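Local atomic coordinates of transcriptional regulator containing CBS domains (Streptococcus pneumoniae, PDB entry 6UOF), a protein that probably regulates transcription, with its paired CBS domains, the part in this crystal, likely acting as a regulatory module that senses a small ligand. Residues 13-18 and 110-115; 25-30 and 37-42; 74-79 and 103-108. All coordinates share one frame; numbering follows the deposited sequence. Where two conformers were deposited one is given.

Contact 1. Residues 13-18 and 110-115; sequences HEYGFL and VVTRRD
Tyr15, at the end of helix 12-15, lays its ring over the end of strand 107-112, where Val110 and Thr112 receive it. Its CB already lies 3.8 Å from Val110 CG2. With CG anti to the backbone N (chi1 179°), the ring leaves the helix toward the strand. CG makes the closest approach of the contact, 3.3 Å to Val110 CG2, which is tight for two carbons. That methyl sits over one face, displaced from the ring centre toward CG, in a CH-pi contact 3.5 Å from the centroid and 18° off the normal. Both ortho carbons also meet Val110 CG2; CD2 in addition touches Val110 CG1 at 3.7 Å, while CD1 lies on the side of Thr112. Further along, CE1 reaches Thr112 CG2 at 3.8 Å, an oblique approach, CE2 still lies beside both Val110 methyls, and CZ is at the limit of CG2. The hydroxyl at the tip turns to a different part of the fold and hydrogen-bonds Arg38 O.

Thr112 divides its branches between two tasks. Its methyl packs on the tyrosine, while OG1 caps helix 113-118 by accepting from Asp115 N (3.3 Å, N-H...O angle 160°). The carboxylate of Asp115 is in turn paired with Arg114 and Arg10. Strand 97-101 adds Met97 beside both Tyr15 and Val110.

No hydrogen bond spans the two segments. The two CBS sequence repeats are therefore joined here by methyl groups against an aromatic face, a buried apolar contact, while the tyrosine hydroxyl is satisfied by a backbone carbonyl of its own repeat.

Contact 2. Residues 25-30 and 37-42; sequences KDYLDL and SRFPVI
Tyr27 OH donates to the backbone carbonyl O of Ser37 in a short hydrogen bond of 2.6 Å. The hydroxyl approaches at a C=O...O angle of 129° and lies 16° out of the carbonyl plane, while the oxygen sits at the edge of the tyrosine ring, close to its plane. This bond ties a helix side chain to the turn just before strand 39-42 and limits swinging of the ring. The trans first torsion of Tyr27 (chi1 163°) points the phenol from helix 24-34 to that turn. On its way it passes Phe39: Tyr27 CE1 stands 3.8 Å from Phe39 CD2, at the edge of the phenylalanine ring and near its plane, but the contact is oblique to the tyrosine's own ring.

Helix 24-34 is the crossover of a beta-alpha-beta unit, running between the parallel strands 18-19 and 39-42 of the first CBS domain, and these side chains seat it against the sheet. Leu18 of the first strand touches both aromatic rings, and Met54 and Ala57 of helix 54-57 also pack on Tyr27.

One turn along the helix, Leu30 places its CD2 methyl over the centre of the Phe39 ring, 3.7 Å from the centroid and almost on the ring normal, a CH-pi contact. Leu30 CG follows, 3.9 Å from Phe39 CZ.

Contact 3. Residues 74-79 and 103-108; sequences LFLVGL and SNQTLL
Leu79 and Leu108 supply the apolar part of this contact, meeting through their branched ends. A single methyl, Leu108 CD1, lies 3.9 Å from Leu79 CG and 4.1 Å from each of the methyls Leu79 CD1 and CD2, fitting against the fork of the other leucine. The two side chains cross at about a right angle. Tyr9 extends the apolar surroundings on the Leu79 side.

The second approach pairs a methyl with an amide oxygen: Leu76 CD1 is 3.5 Å from Gln105 OE1, a van der Waals contact rather than a hydrogen bond.

No hydrogen bond spans the two segments; side-chain bonds inside 103-108 set the shape of that loop. Gln105 has a bent chain (chi2 -60°) that turns its amide back, and NE2 donates to Ser103 O over 3.0 Å. That oxygen lies in the plane of the amide, although the donor stands well above the carbonyl plane. The bond fixes the amide's rotation and so presents OE1 to Leu76. Asn104 OD1 accepts twice, from Thr106 OG1 at 2.7 Å and from Thr106 N at 3.1 Å; Thr106 OG1 is also bonded to Arg102.

Backbone bonds from Val77 to Pro99 and Val101 place the extended part around Val77 beside strand 97-101. Residues 103-108 include the turn of the antiparallel hairpin 97-101/107-112 in the second CBS domain, and the bond from Thr106 N to Asn104 OD1 makes the bend an Asx turn.

Overall arrangement
Contact 1 is buried near the middle of the chain and joins the two CBS repeats, whereas contacts 2 and 3 each lie within one repeat, on opposite sides of the chain's centre. Contact 3 is at the surface and contact 2 is partly buried. Contacts 1 and 3 share strand 107-112, whose Leu107 packs on Phe17, Pro40 and Ile42. Contacts 1 and 2 are bridged by Tyr15 and by a backbone bond between Leu18 and Ile42. Aromatic rings dominate the two deeper contacts, and only contact 2 has a hydrogen bond across its segments; contact 3 relies on sparse aliphatic touches beside a polar turn.

Contact 1. Residues 13-18 and 110-115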
loop_
_atom_site.group_PDB
_atom_site.type_symbol
_atom_site.label_atom_id
_atom_site.label_comp_id
_atom_site.label_asym_id
_atom_site.label_seq_id
_atom_site.Cartn_x
_atom_site.Cartn_y
_atom_site.Cartn_z
ATOM N N HIS A 13 6.908 8.124 -1.526
ATOM C CA HIS A 13 7.215 9.218 -0.564
ATOM C C HIS A 13 6.031 10.174 -0.380
ATOM O O HIS A 13 5.983 10.834 0.675
ATOM C CB HIS A 13 8.461 9.976 -0.993
ATOM C CG HIS A 13 8.323 10.563 -2.347
ATOM N ND1 HIS A 13 8.677 9.865 -3.486
ATOM C CD2 HIS A 13 7.858 11.765 -2.757
ATOM C CE1 HIS A 13 8.446 10.625 -4.541
ATOM N NE2 HIS A 13 7.941 11.788 -4.121
ATOM N N GLU A 14 5.124 10.255 -1.361
ATOM C CA GLU A 14 3.953 11.163 -1.255
ATOM C C GLU A 14 2.888 10.503 -0.380
ATOM O O GLU A 14 2.391 11.155 0.559
ATOM C CB GLU A 14 3.306 11.425 -2.616
ATOM C CG GLU A 14 4.191 12.111 -3.631
ATOM C CD GLU A 14 3.497 12.347 -4.967
ATOM O OE1 GLU A 14 2.256 12.136 -5.052
ATOM O OE2 GLU A 14 4.190 12.716 -5.931
ATOM N N TYR A 15 2.566 9.244 -0.687
ATOM C CA TYR A 15 1.467 8.519 -0.004
ATOM C C TYR A 15 1.890 7.991 1.370
ATOM O O TYR A 15 1.111 8.078 2.354
ATOM C CB TYR A 15 0.995 7.362 -0.880
ATOM C CG TYR A 15 -0.102 6.585 -0.212
ATOM C CD1 TYR A 15 -1.413 7.011 -0.263
ATOM C CD2 TYR A 15 0.189 5.450 0.534
ATOM C CE1 TYR A 15 -2.422 6.324 0.388
ATOM C CE2 TYR A 15 -0.815 4.741 1.181
ATOM C CZ TYR A 15 -2.126 5.179 1.109
ATOM O OH TYR A 15 -3.124 4.501 1.756
ATOM N N GLY A 16 3.102 7.461 1.443
ATOM C CA GLY A 16 3.603 6.844 2.684
ATOM C C GLY A 16 3.948 5.379 2.499
ATOM O O GLY A 16 3.287 4.669 1.730
ATOM N N PHE A 17 4.944 4.934 3.242
ATOM C CA PHE A 17 5.295 3.501 3.242
ATOM C C PHE A 17 5.979 3.208 4.566
ATOM O O PHE A 17 6.474 4.123 5.234
ATOM C CB PHE A 17 6.210 3.122 2.076
ATOM C CG PHE A 17 7.592 3.711 2.192
ATOM C CD1 PHE A 17 7.858 5.020 1.809
ATOM C CD2 PHE A 17 8.633 2.946 2.695
ATOM C CE1 PHE A 17 9.131 5.550 1.948
ATOM C CE2 PHE A 17 9.909 3.477 2.828
ATOM C CZ PHE A 17 10.150 4.778 2.456
ATOM N N LEU A 18 5.977 1.929 4.927
ATOM C CA LEU A 18 6.710 1.486 6.137
ATOM C C LEU A 18 7.748 0.434 5.778
ATOM O O LEU A 18 7.639 -0.193 4.729
ATOM C CB LEU A 18 5.719 0.931 7.157
ATOM C CG LEU A 18 4.991 2.033 7.925
ATOM C CD1 LEU A 18 3.604 1.624 8.322
ATOM C CD2 LEU A 18 5.789 2.509 9.122
ATOM N N VAL A 110 1.484 3.639 -4.654
ATOM C CA VAL A 110 0.148 3.008 -4.461
ATOM C C VAL A 110 -0.879 3.630 -5.392
ATOM O O VAL A 110 -0.681 4.759 -5.878
ATOM C CB VAL A 110 -0.354 3.183 -3.019
ATOM C CG1 VAL A 110 0.643 2.725 -1.975
ATOM C CG2 VAL A 110 -0.817 4.610 -2.747
ATOM N N VAL A 111 -1.968 2.905 -5.626
ATOM C CA VAL A 111 -3.191 3.492 -6.247
ATOM C C VAL A 111 -4.269 3.457 -5.161
ATOM O O VAL A 111 -4.375 2.449 -4.428
ATOM C CB VAL A 111 -3.657 2.793 -7.532
ATOM C CG1 VAL A 111 -2.631 2.910 -8.622
ATOM C CG2 VAL A 111 -4.059 1.352 -7.325
ATOM N N THR A 112 -5.003 4.554 -5.038
ATOM C CA THR A 112 -6.062 4.628 -4.004
ATOM C C THR A 112 -7.434 4.431 -4.646
ATOM O O THR A 112 -7.634 4.800 -5.820
ATOM C CB THR A 112 -6.047 5.953 -3.238
ATOM O OG1 THR A 112 -6.506 6.949 -4.157
ATOM C CG2 THR A 112 -4.694 6.299 -2.648
ATOM N N ARG A 113 -8.373 3.934 -3.850
ATOM C CA ARG A 113 -9.756 3.682 -4.315
ATOM C C ARG A 113 -10.394 4.988 -4.805
ATOM O O ARG A 113 -11.003 4.985 -5.887
ATOM C CB ARG A 113 -10.576 3.082 -3.168
ATOM C CG ARG A 113 -11.979 2.672 -3.566
ATOM C CD ARG A 113 -12.757 2.261 -2.322
ATOM N NE ARG A 113 -14.071 1.787 -2.722
ATOM C CZ ARG A 113 -14.407 0.513 -2.940
ATOM N NH1 ARG A 113 -13.526 -0.466 -2.787
ATOM N NH2 ARG A 113 -15.631 0.219 -3.340
ATOM N N ARG A 114 -10.246 6.074 -4.047
ATOM C CA ARG A 114 -10.910 7.338 -4.458
ATOM C C ARG A 114 -10.394 7.777 -5.835
ATOM O O ARG A 114 -11.201 8.206 -6.665
ATOM C CB ARG A 114 -10.659 8.443 -3.430
ATOM C CG ARG A 114 -11.592 9.634 -3.583
ATOM C CD ARG A 114 -11.078 10.946 -3.018
ATOM N NE ARG A 114 -10.353 11.733 -4.017
ATOM C CZ ARG A 114 -9.040 11.689 -4.242
ATOM N NH1 ARG A 114 -8.257 10.890 -3.537
ATOM N NH2 ARG A 114 -8.510 12.460 -5.178
ATOM N N ASP A 115 -9.088 7.680 -6.077
ATOM C CA ASP A 115 -8.582 8.136 -7.394
ATOM C C ASP A 115 -9.108 7.227 -8.504
ATOM O O ASP A 115 -9.469 7.737 -9.566
ATOM C CB ASP A 115 -7.058 8.186 -7.386
ATOM C CG ASP A 115 -6.485 9.294 -6.523
ATOM O OD1 ASP A 115 -7.173 10.327 -6.365
ATOM O OD2 ASP A 115 -5.336 9.148 -6.056
#

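Contact 2. Residues 25-30 and 37-42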
loop_
_atom_site.group_PDB
_atom_site.type_symbol
_atom_site.label_atom_id
_atom_site.label_comp_id
_atom_site.label_asym_id
_atom_site.label_seq_id
_atom_site.Cartn_x
_atom_site.Cartn_y
_atom_site.Cartn_z
ATOM N N LYS A 25 4.663 2.097 16.582
ATOM C CA LYS A 25 4.718 3.552 16.913
ATOM C C LYS A 25 4.966 4.340 15.621
ATOM O O LYS A 25 4.313 5.381 15.406
ATOM C CB LYS A 25 5.831 3.869 17.919
ATOM C CG LYS A 25 6.027 5.356 18.205
ATOM C CD LYS A 25 7.244 5.676 19.051
ATOM C CE LYS A 25 7.554 7.159 19.131
ATOM N NZ LYS A 25 7.938 7.712 17.811
ATOM N N ASP A 26 5.903 3.878 14.796
ATOM C CA ASP A 26 6.195 4.572 13.514
ATOM C C ASP A 26 4.947 4.576 12.627
ATOM O O ASP A 26 4.687 5.606 11.977
ATOM C CB ASP A 26 7.364 3.915 12.782
ATOM C CG ASP A 26 8.682 3.990 13.528
ATOM O OD1 ASP A 26 8.931 5.013 14.177
ATOM O OD2 ASP A 26 9.434 3.007 13.465
ATOM N N TYR A 27 4.198 3.473 12.599
ATOM C CA TYR A 27 2.945 3.395 11.797
ATOM C C TYR A 27 1.932 4.425 12.318
ATOM O O TYR A 27 1.386 5.217 11.512
ATOM C CB TYR A 27 2.358 1.984 11.849
ATOM C CG TYR A 27 0.918 1.913 11.419
ATOM C CD1 TYR A 27 0.554 1.899 10.083
ATOM C CD2 TYR A 27 -0.090 1.954 12.363
ATOM C CE1 TYR A 27 -0.773 1.857 9.690
ATOM C CE2 TYR A 27 -1.421 1.947 11.985
ATOM C CZ TYR A 27 -1.763 1.925 10.650
ATOM O OH TYR A 27 -3.073 1.908 10.263
ATOM N N LEU A 28 1.704 4.454 13.630
ATOM C CA LEU A 28 0.711 5.404 14.205
ATOM C C LEU A 28 1.129 6.848 13.906
ATOM O O LEU A 28 0.238 7.673 13.605
ATOM C CB LEU A 28 0.554 5.148 15.707
ATOM C CG LEU A 28 -0.034 3.784 16.074
ATOM C CD1 LEU A 28 -0.045 3.579 17.582
ATOM C CD2 LEU A 28 -1.439 3.617 15.506
ATOM N N ASP A 29 2.426 7.146 13.967
ATOM C CA ASP A 29 2.913 8.514 13.661
ATOM C C ASP A 29 2.644 8.829 12.185
ATOM O O ASP A 29 2.261 9.987 11.878
ATOM C CB ASP A 29 4.405 8.655 13.975
ATOM C CG ASP A 29 4.763 8.552 15.447
ATOM O OD1 ASP A 29 3.847 8.704 16.296
ATOM O OD2 ASP A 29 5.958 8.325 15.740
ATOM N N LEU A 30 2.885 7.864 11.291
ATOM C CA LEU A 30 2.688 8.109 9.833
ATOM C C LEU A 30 1.198 8.328 9.549
ATOM O O LEU A 30 0.866 9.162 8.686
ATOM C CB LEU A 30 3.239 6.936 9.022
ATOM C CG LEU A 30 3.350 7.197 7.523
ATOM C CD1 LEU A 30 4.301 8.345 7.232
ATOM C CD2 LEU A 30 3.772 5.948 6.785
ATOM N N SER A 37 -4.301 5.292 6.493
ATOM C CA SER A 37 -4.077 4.224 7.512
ATOM C C SER A 37 -3.683 2.875 6.906
ATOM O O SER A 37 -3.539 1.908 7.681
ATOM C CB SER A 37 -5.291 4.058 8.369
ATOM O OG SER A 37 -6.396 3.651 7.585
ATOM N N ARG A 38 -3.529 2.790 5.596
ATOM C CA ARG A 38 -3.155 1.513 4.948
ATOM C C ARG A 38 -1.901 1.771 4.123
ATOM O O ARG A 38 -1.934 2.597 3.202
ATOM C CB ARG A 38 -4.308 0.959 4.122
ATOM C CG ARG A 38 -5.554 0.735 4.963
ATOM C CD ARG A 38 -6.662 -0.005 4.257
ATOM N NE ARG A 38 -7.747 -0.247 5.193
ATOM C CZ ARG A 38 -8.867 -0.888 4.903
ATOM N NH1 ARG A 38 -9.062 -1.377 3.690
ATOM N NH2 ARG A 38 -9.786 -1.051 5.834
ATOM N N PHE A 39 -0.831 1.090 4.489
ATOM C CA PHE A 39 0.460 1.352 3.806
ATOM C C PHE A 39 1.138 0.079 3.343
ATOM O O PHE A 39 1.073 -0.959 4.018
ATOM C CB PHE A 39 1.450 2.058 4.735
ATOM C CG PHE A 39 0.956 3.381 5.252
ATOM C CD1 PHE A 39 0.942 4.497 4.431
ATOM C CD2 PHE A 39 0.478 3.519 6.541
ATOM C CE1 PHE A 39 0.464 5.711 4.894
ATOM C CE2 PHE A 39 0.018 4.734 7.007
ATOM C CZ PHE A 39 0.004 5.826 6.183
ATOM N N PRO A 40 1.861 0.123 2.195
ATOM C CA PRO A 40 2.710 -1.002 1.805
ATOM C C PRO A 40 3.918 -1.059 2.740
ATOM O O PRO A 40 4.381 -0.047 3.241
ATOM C CB PRO A 40 3.149 -0.645 0.384
ATOM C CG PRO A 40 3.142 0.884 0.361
ATOM C CD PRO A 40 1.979 1.266 1.262
ATOM N N VAL A 41 4.428 -2.273 2.912
ATOM C CA VAL A 41 5.633 -2.524 3.748
ATOM C C VAL A 41 6.729 -3.140 2.882
ATOM O O VAL A 41 6.445 -4.100 2.160
ATOM C CB VAL A 41 5.303 -3.461 4.916
ATOM C CG1 VAL A 41 6.507 -3.568 5.823
ATOM C CG2 VAL A 41 4.081 -2.988 5.692
ATOM N N ILE A 42 7.936 -2.583 2.994
ATOM C CA ILE A 42 9.082 -3.112 2.204
ATOM C C ILE A 42 10.165 -3.690 3.112
ATOM O O ILE A 42 10.332 -3.252 4.246
ATOM C CB ILE A 42 9.684 -2.023 1.300
ATOM C CG1 ILE A 42 10.211 -0.825 2.097
ATOM C CG2 ILE A 42 8.698 -1.636 0.219
ATOM C CD1 ILE A 42 11.022 0.175 1.285
#

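Contact 3. Residues 74-79 and 103-108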
loop_
_atom_site.group_PDB
_atom_site.type_symbol
_atom_site.label_atom_id
_atom_site.label_comp_id
_atom_site.label_asym_id
_atom_site.label_seq_id
_atom_site.Cartn_x
_atom_site.Cartn_y
_atom_site.Cartn_z
ATOM N N LEU A 74 -1.356 -9.694 -1.644
ATOM C CA LEU A 74 -1.536 -10.618 -2.802
ATOM C C LEU A 74 -1.892 -9.822 -4.065
ATOM O O LEU A 74 -1.531 -10.268 -5.179
ATOM C CB LEU A 74 -2.654 -11.611 -2.476
ATOM C CG LEU A 74 -3.027 -12.566 -3.608
ATOM C CD1 LEU A 74 -1.874 -13.511 -3.918
ATOM C CD2 LEU A 74 -4.279 -13.356 -3.261
ATOM N N PHE A 75 -2.641 -8.730 -3.897
ATOM C CA PHE A 75 -3.018 -7.869 -5.040
ATOM C C PHE A 75 -1.958 -6.787 -5.204
ATOM O O PHE A 75 -1.807 -5.940 -4.322
ATOM C CB PHE A 75 -4.433 -7.321 -4.850
ATOM C CG PHE A 75 -4.974 -6.512 -6.001
ATOM C CD1 PHE A 75 -4.605 -6.784 -7.312
ATOM C CD2 PHE A 75 -5.952 -5.561 -5.778
ATOM C CE1 PHE A 75 -5.131 -6.048 -8.363
ATOM C CE2 PHE A 75 -6.487 -4.837 -6.832
ATOM C CZ PHE A 75 -6.081 -5.094 -8.119
ATOM N N LEU A 76 -1.226 -6.890 -6.306
ATOM C CA LEU A 76 -0.160 -5.936 -6.689
ATOM C C LEU A 76 -0.382 -5.563 -8.147
ATOM O O LEU A 76 -0.844 -6.423 -8.919
ATOM C CB LEU A 76 1.208 -6.597 -6.520
ATOM C CG LEU A 76 1.554 -7.044 -5.105
ATOM C CD1 LEU A 76 2.791 -7.938 -5.092
ATOM C CD2 LEU A 76 1.734 -5.858 -4.177
ATOM N N VAL A 77 -0.092 -4.318 -8.492
ATOM C CA VAL A 77 -0.234 -3.889 -9.910
ATOM C C VAL A 77 1.074 -3.251 -10.385
ATOM O O VAL A 77 1.948 -2.961 -9.554
ATOM C CB VAL A 77 -1.427 -2.926 -10.066
ATOM C CG1 VAL A 77 -2.727 -3.593 -9.641
ATOM C CG2 VAL A 77 -1.198 -1.630 -9.311
ATOM N N GLY A 78 1.174 -3.074 -11.701
ATOM C CA GLY A 78 2.306 -2.390 -12.343
ATOM C C GLY A 78 1.846 -1.134 -13.057
ATOM O O GLY A 78 0.618 -0.927 -13.196
ATOM N N LEU A 79 2.804 -0.349 -13.543
ATOM C CA LEU A 79 2.488 0.916 -14.257
ATOM C C LEU A 79 1.578 0.657 -15.466
ATOM O O LEU A 79 0.725 1.523 -15.745
ATOM C CB LEU A 79 3.802 1.588 -14.681
ATOM C CG LEU A 79 4.696 2.064 -13.536
ATOM C CD1 LEU A 79 5.990 2.664 -14.060
ATOM C CD2 LEU A 79 3.989 3.070 -12.642
ATOM N N SER A 103 8.590 -5.078 -12.006
ATOM C CA SER A 103 8.593 -6.533 -12.326
ATOM C C SER A 103 9.307 -7.326 -11.218
ATOM O O SER A 103 8.873 -8.465 -10.933
ATOM C CB SER A 103 9.208 -6.759 -13.689
ATOM O OG SER A 103 9.328 -8.144 -14.009
ATOM N N ASN A 104 10.322 -6.735 -10.578
ATOM C CA ASN A 104 11.074 -7.435 -9.500
ATOM C C ASN A 104 10.400 -7.281 -8.130
ATOM O O ASN A 104 11.021 -7.619 -7.114
ATOM C CB ASN A 104 12.526 -6.968 -9.423
ATOM C CG ASN A 104 12.684 -5.547 -8.939
ATOM O OD1 ASN A 104 11.705 -4.848 -8.724
ATOM N ND2 ASN A 104 13.931 -5.126 -8.757
ATOM N N GLN A 105 9.156 -6.795 -8.107
ATOM C CA GLN A 105 8.316 -6.680 -6.882
ATOM C C GLN A 105 8.796 -5.581 -5.930
ATOM O O GLN A 105 8.283 -5.507 -4.804
ATOM C CB GLN A 105 8.159 -8.039 -6.192
ATOM C CG GLN A 105 7.771 -9.154 -7.157
ATOM C CD GLN A 105 6.465 -8.868 -7.852
ATOM O OE1 GLN A 105 5.409 -8.863 -7.229
ATOM N NE2 GLN A 105 6.512 -8.648 -9.157
ATOM N N THR A 106 9.683 -4.684 -6.376
ATOM C CA THR A 106 10.068 -3.530 -5.519
ATOM C C THR A 106 9.009 -2.419 -5.630
ATOM O O THR A 106 8.333 -2.281 -6.690
ATOM C CB THR A 106 11.472 -3.005 -5.851
ATOM O OG1 THR A 106 11.508 -2.601 -7.224
ATOM C CG2 THR A 106 12.547 -4.035 -5.563
ATOM N N LEU A 107 8.852 -1.669 -4.546
ATOM C CA LEU A 107 7.764 -0.662 -4.436
ATOM C C LEU A 107 8.005 0.602 -5.272
ATOM O O LEU A 107 9.073 1.216 -5.146
ATOM C CB LEU A 107 7.603 -0.270 -2.966
ATOM C CG LEU A 107 6.441 0.678 -2.660
ATOM C CD1 LEU A 107 5.100 0.019 -2.945
ATOM C CD2 LEU A 107 6.504 1.145 -1.224
ATOM N N LEU A 108 6.964 1.009 -6.003
ATOM C CA LEU A 108 6.914 2.309 -6.712
ATOM C C LEU A 108 5.978 3.258 -5.958
ATOM O O LEU A 108 6.245 4.474 -5.918
ATOM C CB LEU A 108 6.416 2.098 -8.140
ATOM C CG LEU A 108 7.391 1.384 -9.071
ATOM C CD1 LEU A 108 6.700 1.028 -10.370
ATOM C CD2 LEU A 108 8.626 2.236 -9.305
#